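Local coordinates for protein NK CELL activating receptor (Homo sapiens, PDB 1HKF) that serves as a cytotoxicity-activating receptor of natural killer cells and may make activated cells more efficient at lysing tumour cells, at residues G25-V30 with T87-R92; G97-R102 with F117-S122. All coordinates share one frame; numbering follows the deposited sequence.

Interactions 1 and 2 lie on opposing sheets of one immunoglobulin V-type domain, the Ig domain of the receptor's extracellular region. Interaction 1 joins strands 28-33 and 83-88 where both run out into loops; interaction 2 zips together the hairpin of strands 97-104 and 111-121. Each buries apolar side chains inward and keeps polar ones outward, so both are part core, part surface. The inward groups meet: Leu28 CD2 lies 3.4 Å from Leu119 CD1, and Met88 and Val30 reach Tyr99 and Phe117, respectively. The outer sides differ: Thr27 and Thr29 meet the second subunit and a water bridges the two loops in interaction 1, whereas the His98-Tyr118 ring pair lies on the outer face of the hairpin in interaction 2.

Interaction 1 (G25-V30 with T87-R92); sequences GQTLTV and TMTDLR
Met88 O is gripped by two successive residues of 25-30: Leu28 N donates to it at 2.7 Å, and the CA-H of Thr27 adds a weaker contact, with Thr27 CA 3.3 Å from Met88 O. Met88 N returns a bond to Leu28 O, closing an antiparallel hydrogen-bonded pair. Beyond it the strands give way to loop, yet backbone bonds go on between the loops: Leu91 N donates to Gln26 O at 2.9 Å, almost straight (176° at H), and Gly25 N to Leu91 O. A water bridges the two loops, accepting from Asp90 N at 3.0 Å, donating to Gly25 O at 2.6 Å and also bonding Thr27 OG1. With OG1 beside the backbone N (chi1 -76°) and CG2 anti to it, Thr27 sets that methyl 3.5 Å from Thr87 CG2. On the other face Leu91 CD1 packs on Leu28 CB at 3.7 Å, and both leucines reach Leu119 of the facing sheet. Gln26 OE1 accepts from Arg31 N of the second subunit, and the Thr29 hydroxyls of the two subunits bond each other. This is the B-E strand pairing of an immunoglobulin sandwich, at the outset of its E-F loop.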
ATOM      1  N   GLY A  25     -10.460   6.132   0.366  1.00 27.77           N
ATOM      2  CA  GLY A  25     -10.884   4.753   0.447  1.00 25.32           C
ATOM      3  C   GLY A  25      -9.702   3.810   0.330  1.00 27.64           C
ATOM      4  O   GLY A  25      -9.765   2.721   0.875  1.00 26.86           O
ATOM      5  N   GLN A  26      -8.617   4.166  -0.376  1.00 27.34           N
ATOM      6  CA  GLN A  26      -7.531   3.206  -0.474  1.00 27.89           C
ATOM      7  C   GLN A  26      -6.770   3.010   0.811  1.00 28.79           C
ATOM      8  O   GLN A  26      -7.015   3.684   1.819  1.00 27.29           O
ATOM      9  CB  GLN A  26      -6.537   3.598  -1.542  1.00 29.39           C
ATOM     10  CG  GLN A  26      -7.159   3.779  -2.882  1.00 31.41           C
ATOM     11  CD  GLN A  26      -7.504   2.471  -3.526  1.00 30.89           C
ATOM     12  OE1 GLN A  26      -6.653   1.578  -3.657  1.00 30.59           O
ATOM     13  NE2 GLN A  26      -8.741   2.350  -3.949  1.00 27.43           N
ATOM     14  N   THR A  27      -5.853   2.052   0.753  1.00 30.18           N
ATOM     15  CA  THR A  27      -4.983   1.732   1.876  1.00 32.12           C
ATOM     16  C   THR A  27      -3.552   2.090   1.509  1.00 32.78           C
ATOM     17  O   THR A  27      -3.080   1.790   0.401  1.00 33.24           O
ATOM     18  CB  THR A  27      -5.002   0.243   2.222  1.00 31.58           C
ATOM     19  OG1 THR A  27      -6.213  -0.065   2.923  1.00 30.46           O
ATOM     20  CG2 THR A  27      -3.798  -0.109   3.122  1.00 31.45           C
ATOM     21  N   LEU A  28      -2.865   2.764   2.420  1.00 33.23           N
ATOM     22  CA  LEU A  28      -1.471   3.115   2.150  1.00 32.97           C
ATOM     23  C   LEU A  28      -0.499   2.263   2.951  1.00 32.50           C
ATOM     24  O   LEU A  28      -0.694   2.065   4.154  1.00 32.99           O
ATOM     25  CB  LEU A  28      -1.190   4.554   2.500  1.00 33.60           C
ATOM     26  CG  LEU A  28       0.272   4.789   2.115  1.00 34.16           C
ATOM     27  CD1 LEU A  28       0.604   4.276   0.643  1.00 34.74           C
ATOM     28  CD2 LEU A  28       0.514   6.222   2.263  1.00 33.00           C
ATOM     29  N   THR A  29       0.547   1.798   2.275  1.00 32.35           N
ATOM     30  CA  THR A  29       1.618   0.991   2.854  1.00 31.93           C
ATOM     31  C   THR A  29       2.922   1.775   2.739  1.00 31.68           C
ATOM     32  O   THR A  29       3.264   2.236   1.643  1.00 30.68           O
ATOM     33  CB  THR A  29       1.797  -0.268   2.043  1.00 34.48           C
ATOM     34  OG1 THR A  29       0.561  -0.998   2.056  1.00 39.38           O
ATOM     35  CG2 THR A  29       2.871  -1.126   2.593  1.00 30.23           C
ATOM     36  N   VAL A  30       3.655   1.938   3.851  1.00 29.88           N
ATOM     37  CA  VAL A  30       4.959   2.624   3.805  1.00 28.41           C
ATOM     38  C   VAL A  30       6.048   1.754   4.467  1.00 28.71           C
ATOM     39  O   VAL A  30       5.930   1.358   5.639  1.00 26.15           O
ATOM     40  CB  VAL A  30       4.918   3.975   4.558  1.00 28.70           C
ATOM     41  CG1 VAL A  30       6.274   4.681   4.463  1.00 29.32           C
ATOM     42  CG2 VAL A  30       3.864   4.880   3.965  1.00 28.48           C
ATOM     43  N   THR A  87       0.872   0.751   7.810  1.00 28.30           N
ATOM     44  CA  THR A  87      -0.330   0.612   6.974  1.00 27.88           C
ATOM     45  C   THR A  87      -1.349   1.623   7.490  1.00 27.52           C
ATOM     46  O   THR A  87      -1.540   1.742   8.683  1.00 26.35           O
ATOM     47  CB  THR A  87      -0.915  -0.812   7.028  1.00 29.25           C
ATOM     48  OG1 THR A  87       0.044  -1.748   6.516  1.00 27.91           O
ATOM     49  CG2 THR A  87      -2.150  -0.934   6.113  1.00 30.75           C
ATOM     50  N   MET A  88      -1.906   2.430   6.588  1.00 27.09           N
ATOM     51  CA  MET A  88      -2.954   3.415   6.914  1.00 29.49           C
ATOM     52  C   MET A  88      -4.177   2.987   6.045  1.00 28.35           C
ATOM     53  O   MET A  88      -4.103   2.937   4.804  1.00 29.35           O
ATOM     54  CB  MET A  88      -2.555   4.814   6.465  1.00 32.17           C
ATOM     55  CG  MET A  88      -1.610   5.557   7.371  1.00 36.19           C
ATOM     56  SD  MET A  88      -1.319   7.206   6.668  1.00 38.07           S
ATOM     57  CE  MET A  88      -2.467   8.135   7.565  1.00 34.80           C
ATOM     58  N   THR A  89      -5.263   2.623   6.671  1.00 27.43           N
ATOM     59  CA  THR A  89      -6.394   2.147   5.877  1.00 28.41           C
ATOM     60  C   THR A  89      -7.449   3.213   5.784  1.00 28.32           C
ATOM     61  O   THR A  89      -7.439   4.240   6.554  1.00 27.28           O
ATOM     62  CB  THR A  89      -7.066   0.859   6.462  1.00 27.22           C
ATOM     63  OG1 THR A  89      -7.602   1.155   7.727  1.00 28.43           O
ATOM     64  CG2 THR A  89      -6.090  -0.257   6.643  1.00 25.99           C
ATOM     65  N   ASP A  90      -8.301   3.032   4.772  1.00 30.34           N
ATOM     66  CA  ASP A  90      -9.401   3.953   4.586  1.00 31.65           C
ATOM     67  C   ASP A  90      -8.969   5.411   4.471  1.00 29.93           C
ATOM     68  O   ASP A  90      -9.476   6.279   5.196  1.00 28.94           O
ATOM     69  CB  ASP A  90     -10.366   3.830   5.770  1.00 35.59           C
ATOM     70  CG  ASP A  90     -11.693   4.509   5.482  1.00 42.42           C
ATOM     71  OD1 ASP A  90     -12.173   4.363   4.304  1.00 44.63           O
ATOM     72  OD2 ASP A  90     -12.233   5.200   6.401  1.00 46.41           O
ATOM     73  N   LEU A  91      -8.032   5.700   3.576  1.00 30.70           N
ATOM     74  CA  LEU A  91      -7.561   7.083   3.447  1.00 30.83           C
ATOM     75  C   LEU A  91      -8.710   8.057   3.157  1.00 32.61           C
ATOM     76  O   LEU A  91      -9.639   7.725   2.418  1.00 30.84           O
ATOM     77  CB  LEU A  91      -6.505   7.209   2.330  1.00 28.29           C
ATOM     78  CG  LEU A  91      -5.230   6.384   2.607  1.00 27.71           C
ATOM     79  CD1 LEU A  91      -4.316   6.242   1.365  1.00 24.63           C
ATOM     80  CD2 LEU A  91      -4.519   7.034   3.804  1.00 26.66           C
ATOM     81  N   ARG A  92      -8.608   9.233   3.782  1.00 33.67           N
ATOM     82  CA  ARG A  92      -9.498  10.367   3.613  1.00 35.82           C
ATOM     83  C   ARG A  92      -8.632  11.560   3.190  1.00 35.99           C
ATOM     84  O   ARG A  92      -7.416  11.641   3.511  1.00 35.95           O
ATOM     85  CB  ARG A  92     -10.211  10.744   4.917  1.00 39.12           C
ATOM     86  CG  ARG A  92     -11.299   9.797   5.248  1.00 44.66           C
ATOM     87  CD  ARG A  92     -10.720   8.644   6.032  1.00 51.76           C
ATOM     88  NE  ARG A  92     -10.547   9.054   7.412  1.00 54.00           N
ATOM     89  CZ  ARG A  92     -11.121   8.428   8.424  1.00 54.87           C
ATOM     90  NH1 ARG A  92     -11.883   7.362   8.185  1.00 54.51           N
ATOM     91  NH2 ARG A  92     -10.952   8.893   9.653  1.00 55.64           N
TER
HETATM   92  O   HOH W   1      -8.715   1.054   2.524  1.00 32.95           O

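Interaction 2 (G97-R102 with F117-S122); sequences GHYWCR and FYLVVS
His98 offers a ring face to the edge of Tyr118 across a non-hydrogen-bonded pair of the hairpin. Its CB sits 3.9 Å from Phe117 O, which also receives the CA-H of His98. From there CG, anti to the carbonyl carbon (chi1 -81°), brings the imidazole beside Tyr118: His98 CG is 3.6 Å from Tyr118 CD1, His98 ND1 meets Tyr118 CD1 and CE1, His98 CD2 and His98 CE1 come closer to Tyr118 CD1, and NE2 at the tip closes to 3.1 Å of Tyr118 CD1, a tight fit. Tyr118 CD1 thus stands over the centre of the imidazole, in a tilted edge-to-face pair with planes at 51° and centroids of the His98 and Tyr118 rings 4.4 Å apart. Two hydrogen-bonded pairs flank it, Gly97 with Leu119 and Tyr99 with Phe117; in the first, Leu119 N donates to Gly97 O at 2.7 Å. On the buried face Tyr99 CE1 rests on Leu119 CB at 3.8 Å, and Cys101 SG touches the edge of the Phe117 ring at CE1, 4.0 Å away. Tyr99 OH bonds Asp95 O, the tyrosine corner of immunoglobulin domains, while Cys101 is in the disulfide with Cys32 that ties the two sheets. The F-G hairpin lies inside its sheet, with strand 97-104 in the middle: strand 43-49 pairs with 97-104, bringing Trp46 against the Tyr99 ring, and strand 18-22 runs parallel to 111-121.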
ATOM      1  N   GLY A  97      -0.854  15.374   3.917  1.00 31.38           N
ATOM      2  CA  GLY A  97       0.050  16.129   4.776  1.00 31.21           C
ATOM      3  C   GLY A  97       1.431  15.489   4.856  1.00 30.37           C
ATOM      4  O   GLY A  97       1.739  14.538   4.103  1.00 29.18           O
ATOM      5  N   HIS A  98       2.270  16.030   5.745  1.00 29.95           N
ATOM      6  CA  HIS A  98       3.652  15.536   5.913  1.00 28.33           C
ATOM      7  C   HIS A  98       3.674  14.544   7.050  1.00 26.34           C
ATOM      8  O   HIS A  98       3.042  14.756   8.077  1.00 23.07           O
ATOM      9  CB  HIS A  98       4.604  16.701   6.243  1.00 30.42           C
ATOM     10  CG  HIS A  98       5.031  17.485   5.042  1.00 31.12           C
ATOM     11  ND1 HIS A  98       4.544  18.740   4.760  1.00 32.74           N
ATOM     12  CD2 HIS A  98       5.847  17.160   4.007  1.00 33.85           C
ATOM     13  CE1 HIS A  98       5.032  19.156   3.603  1.00 33.09           C
ATOM     14  NE2 HIS A  98       5.824  18.215   3.120  1.00 33.92           N
ATOM     15  N   TYR A  99       4.429  13.478   6.861  1.00 27.09           N
ATOM     16  CA  TYR A  99       4.557  12.411   7.851  1.00 29.07           C
ATOM     17  C   TYR A  99       6.021  11.999   7.933  1.00 29.89           C
ATOM     18  O   TYR A  99       6.797  12.234   7.009  1.00 31.94           O
ATOM     19  CB  TYR A  99       3.780  11.144   7.389  1.00 28.80           C
ATOM     20  CG  TYR A  99       2.252  11.241   7.397  1.00 27.78           C
ATOM     21  CD1 TYR A  99       1.563  11.920   6.401  1.00 26.50           C
ATOM     22  CD2 TYR A  99       1.524  10.690   8.431  1.00 27.62           C
ATOM     23  CE1 TYR A  99       0.169  12.056   6.439  1.00 28.51           C
ATOM     24  CE2 TYR A  99       0.110  10.802   8.496  1.00 30.33           C
ATOM     25  CZ  TYR A  99      -0.559  11.494   7.490  1.00 31.07           C
ATOM     26  OH  TYR A  99      -1.950  11.626   7.572  1.00 31.90           O
ATOM     27  N   TRP A 100       6.373  11.323   9.013  1.00 29.83           N
ATOM     28  CA  TRP A 100       7.722  10.779   9.181  1.00 28.99           C
ATOM     29  C   TRP A 100       7.607   9.403   9.790  1.00 28.42           C
ATOM     30  O   TRP A 100       6.788   9.182  10.674  1.00 26.89           O
ATOM     31  CB  TRP A 100       8.551  11.547  10.217  1.00 30.56           C
ATOM     32  CG  TRP A 100       8.888  12.965   9.929  1.00 30.59           C
ATOM     33  CD1 TRP A 100       8.073  14.040  10.077  1.00 31.50           C
ATOM     34  CD2 TRP A 100      10.149  13.460   9.516  1.00 29.46           C
ATOM     35  NE1 TRP A 100       8.756  15.184   9.784  1.00 34.18           N
ATOM     36  CE2 TRP A 100      10.040  14.852   9.435  1.00 31.83           C
ATOM     37  CE3 TRP A 100      11.380  12.855   9.210  1.00 30.76           C
ATOM     38  CZ2 TRP A 100      11.121  15.672   9.058  1.00 32.24           C
ATOM     39  CZ3 TRP A 100      12.459  13.664   8.833  1.00 29.53           C
ATOM     40  CH2 TRP A 100      12.318  15.058   8.760  1.00 31.55           C
ATOM     41  N   CYS A 101       8.414   8.481   9.305  1.00 29.03           N
ATOM     42  CA  CYS A 101       8.496   7.216   9.979  1.00 32.51           C
ATOM     43  C   CYS A 101       9.815   7.475  10.809  1.00 32.33           C
ATOM     44  O   CYS A 101      10.799   8.002  10.284  1.00 29.64           O
ATOM     45  CB  CYS A 101       8.622   6.056   8.997  1.00 34.59           C
ATOM     46  SG  CYS A 101      10.154   6.107   8.091  1.00 42.81           S
ATOM     47  N   ARG A 102       9.763   7.229  12.122  1.00 31.63           N
ATOM     48  CA  ARG A 102      10.910   7.450  12.995  1.00 32.12           C
ATOM     49  C   ARG A 102      11.331   6.191  13.751  1.00 33.00           C
ATOM     50  O   ARG A 102      10.523   5.310  14.007  1.00 34.62           O
ATOM     51  CB  ARG A 102      10.607   8.569  13.966  1.00 32.08           C
ATOM     52  CG  ARG A 102      10.641   9.915  13.321  1.00 34.89           C
ATOM     53  CD  ARG A 102      10.180  11.006  14.261  1.00 38.58           C
ATOM     54  NE  ARG A 102      10.431  12.299  13.648  1.00 43.07           N
ATOM     55  CZ  ARG A 102      10.008  13.454  14.144  1.00 46.25           C
ATOM     56  NH1 ARG A 102       9.301  13.480  15.269  1.00 47.31           N
ATOM     57  NH2 ARG A 102      10.301  14.586  13.511  1.00 49.26           N
ATOM     58  N   PHE A 117       7.787  12.177   4.513  1.00 28.96           N
ATOM     59  CA  PHE A 117       6.942  11.848   3.353  1.00 28.92           C
ATOM     60  C   PHE A 117       5.877  12.898   3.241  1.00 27.86           C
ATOM     61  O   PHE A 117       5.524  13.515   4.250  1.00 27.24           O
ATOM     62  CB  PHE A 117       6.222  10.497   3.533  1.00 26.18           C
ATOM     63  CG  PHE A 117       7.145   9.313   3.579  1.00 28.72           C
ATOM     64  CD1 PHE A 117       7.663   8.856   4.800  1.00 26.89           C
ATOM     65  CD2 PHE A 117       7.507   8.667   2.422  1.00 26.34           C
ATOM     66  CE1 PHE A 117       8.543   7.755   4.821  1.00 26.85           C
ATOM     67  CE2 PHE A 117       8.381   7.582   2.457  1.00 29.27           C
ATOM     68  CZ  PHE A 117       8.896   7.132   3.664  1.00 25.84           C
ATOM     69  N   TYR A 118       5.403  13.113   2.014  1.00 27.62           N
ATOM     70  CA  TYR A 118       4.264  14.018   1.793  1.00 29.71           C
ATOM     71  C   TYR A 118       3.143  13.111   1.187  1.00 28.50           C
ATOM     72  O   TYR A 118       3.316  12.515   0.080  1.00 28.15           O
ATOM     73  CB  TYR A 118       4.571  15.148   0.808  1.00 33.22           C
ATOM     74  CG  TYR A 118       3.455  16.185   0.835  1.00 37.78           C
ATOM     75  CD1 TYR A 118       3.196  16.906   1.982  1.00 42.01           C
ATOM     76  CD2 TYR A 118       2.642  16.409  -0.243  1.00 40.62           C
ATOM     77  CE1 TYR A 118       2.148  17.817   2.052  1.00 44.98           C
ATOM     78  CE2 TYR A 118       1.581  17.347  -0.183  1.00 43.21           C
ATOM     79  CZ  TYR A 118       1.350  18.029   0.957  1.00 43.68           C
ATOM     80  OH  TYR A 118       0.327  18.938   1.062  1.00 46.13           O
ATOM     81  N   LEU A 119       2.066  12.939   1.952  1.00 27.01           N
ATOM     82  CA  LEU A 119       0.918  12.116   1.503  1.00 25.67           C
ATOM     83  C   LEU A 119      -0.108  13.012   0.884  1.00 25.42           C
ATOM     84  O   LEU A 119      -0.561  13.987   1.503  1.00 23.57           O
ATOM     85  CB  LEU A 119       0.193  11.406   2.654  1.00 25.59           C
ATOM     86  CG  LEU A 119      -1.039  10.513   2.290  1.00 25.14           C
ATOM     87  CD1 LEU A 119      -0.626   9.357   1.399  1.00 24.86           C
ATOM     88  CD2 LEU A 119      -1.641   9.921   3.540  1.00 24.88           C
ATOM     89  N   VAL A 120      -0.462  12.670  -0.345  1.00 25.82           N
ATOM     90  CA  VAL A 120      -1.486  13.392  -1.057  1.00 28.65           C
ATOM     91  C   VAL A 120      -2.652  12.441  -1.294  1.00 27.70           C
ATOM     92  O   VAL A 120      -2.517  11.408  -1.951  1.00 25.54           O
ATOM     93  CB  VAL A 120      -0.968  13.906  -2.371  1.00 29.90           C
ATOM     94  CG1 VAL A 120      -2.103  14.681  -3.082  1.00 31.34           C
ATOM     95  CG2 VAL A 120       0.201  14.883  -2.085  1.00 32.40           C
ATOM     96  N   VAL A 121      -3.778  12.725  -0.649  1.00 29.58           N
ATOM     97  CA  VAL A 121      -4.934  11.868  -0.879  1.00 30.75           C
ATOM     98  C   VAL A 121      -6.005  12.667  -1.610  1.00 32.66           C
ATOM     99  O   VAL A 121      -6.409  13.717  -1.130  1.00 32.88           O
ATOM    100  CB  VAL A 121      -5.545  11.335   0.447  1.00 30.97           C
ATOM    101  CG1 VAL A 121      -6.794  10.421   0.128  1.00 28.31           C
ATOM    102  CG2 VAL A 121      -4.487  10.533   1.239  1.00 25.60           C
ATOM    103  N   SER A 122      -6.422  12.237  -2.792  1.00 33.12           N
ATOM    104  CA  SER A 122      -7.533  12.963  -3.425  1.00 35.71           C
ATOM    105  C   SER A 122      -8.743  12.018  -3.730  1.00 34.92           C
ATOM    106  O   SER A 122      -8.917  11.185  -3.417  1.00 36.13           O
ATOM    107  CB  SER A 122      -7.078  13.671  -4.700  1.00 35.36           C
ATOM    108  OG  SER A 122      -6.818  12.711  -5.681  1.00 39.92           O
ATOM    109  OXT SER A 122      -9.599  12.544  -4.475  1.00 37.65           O
TER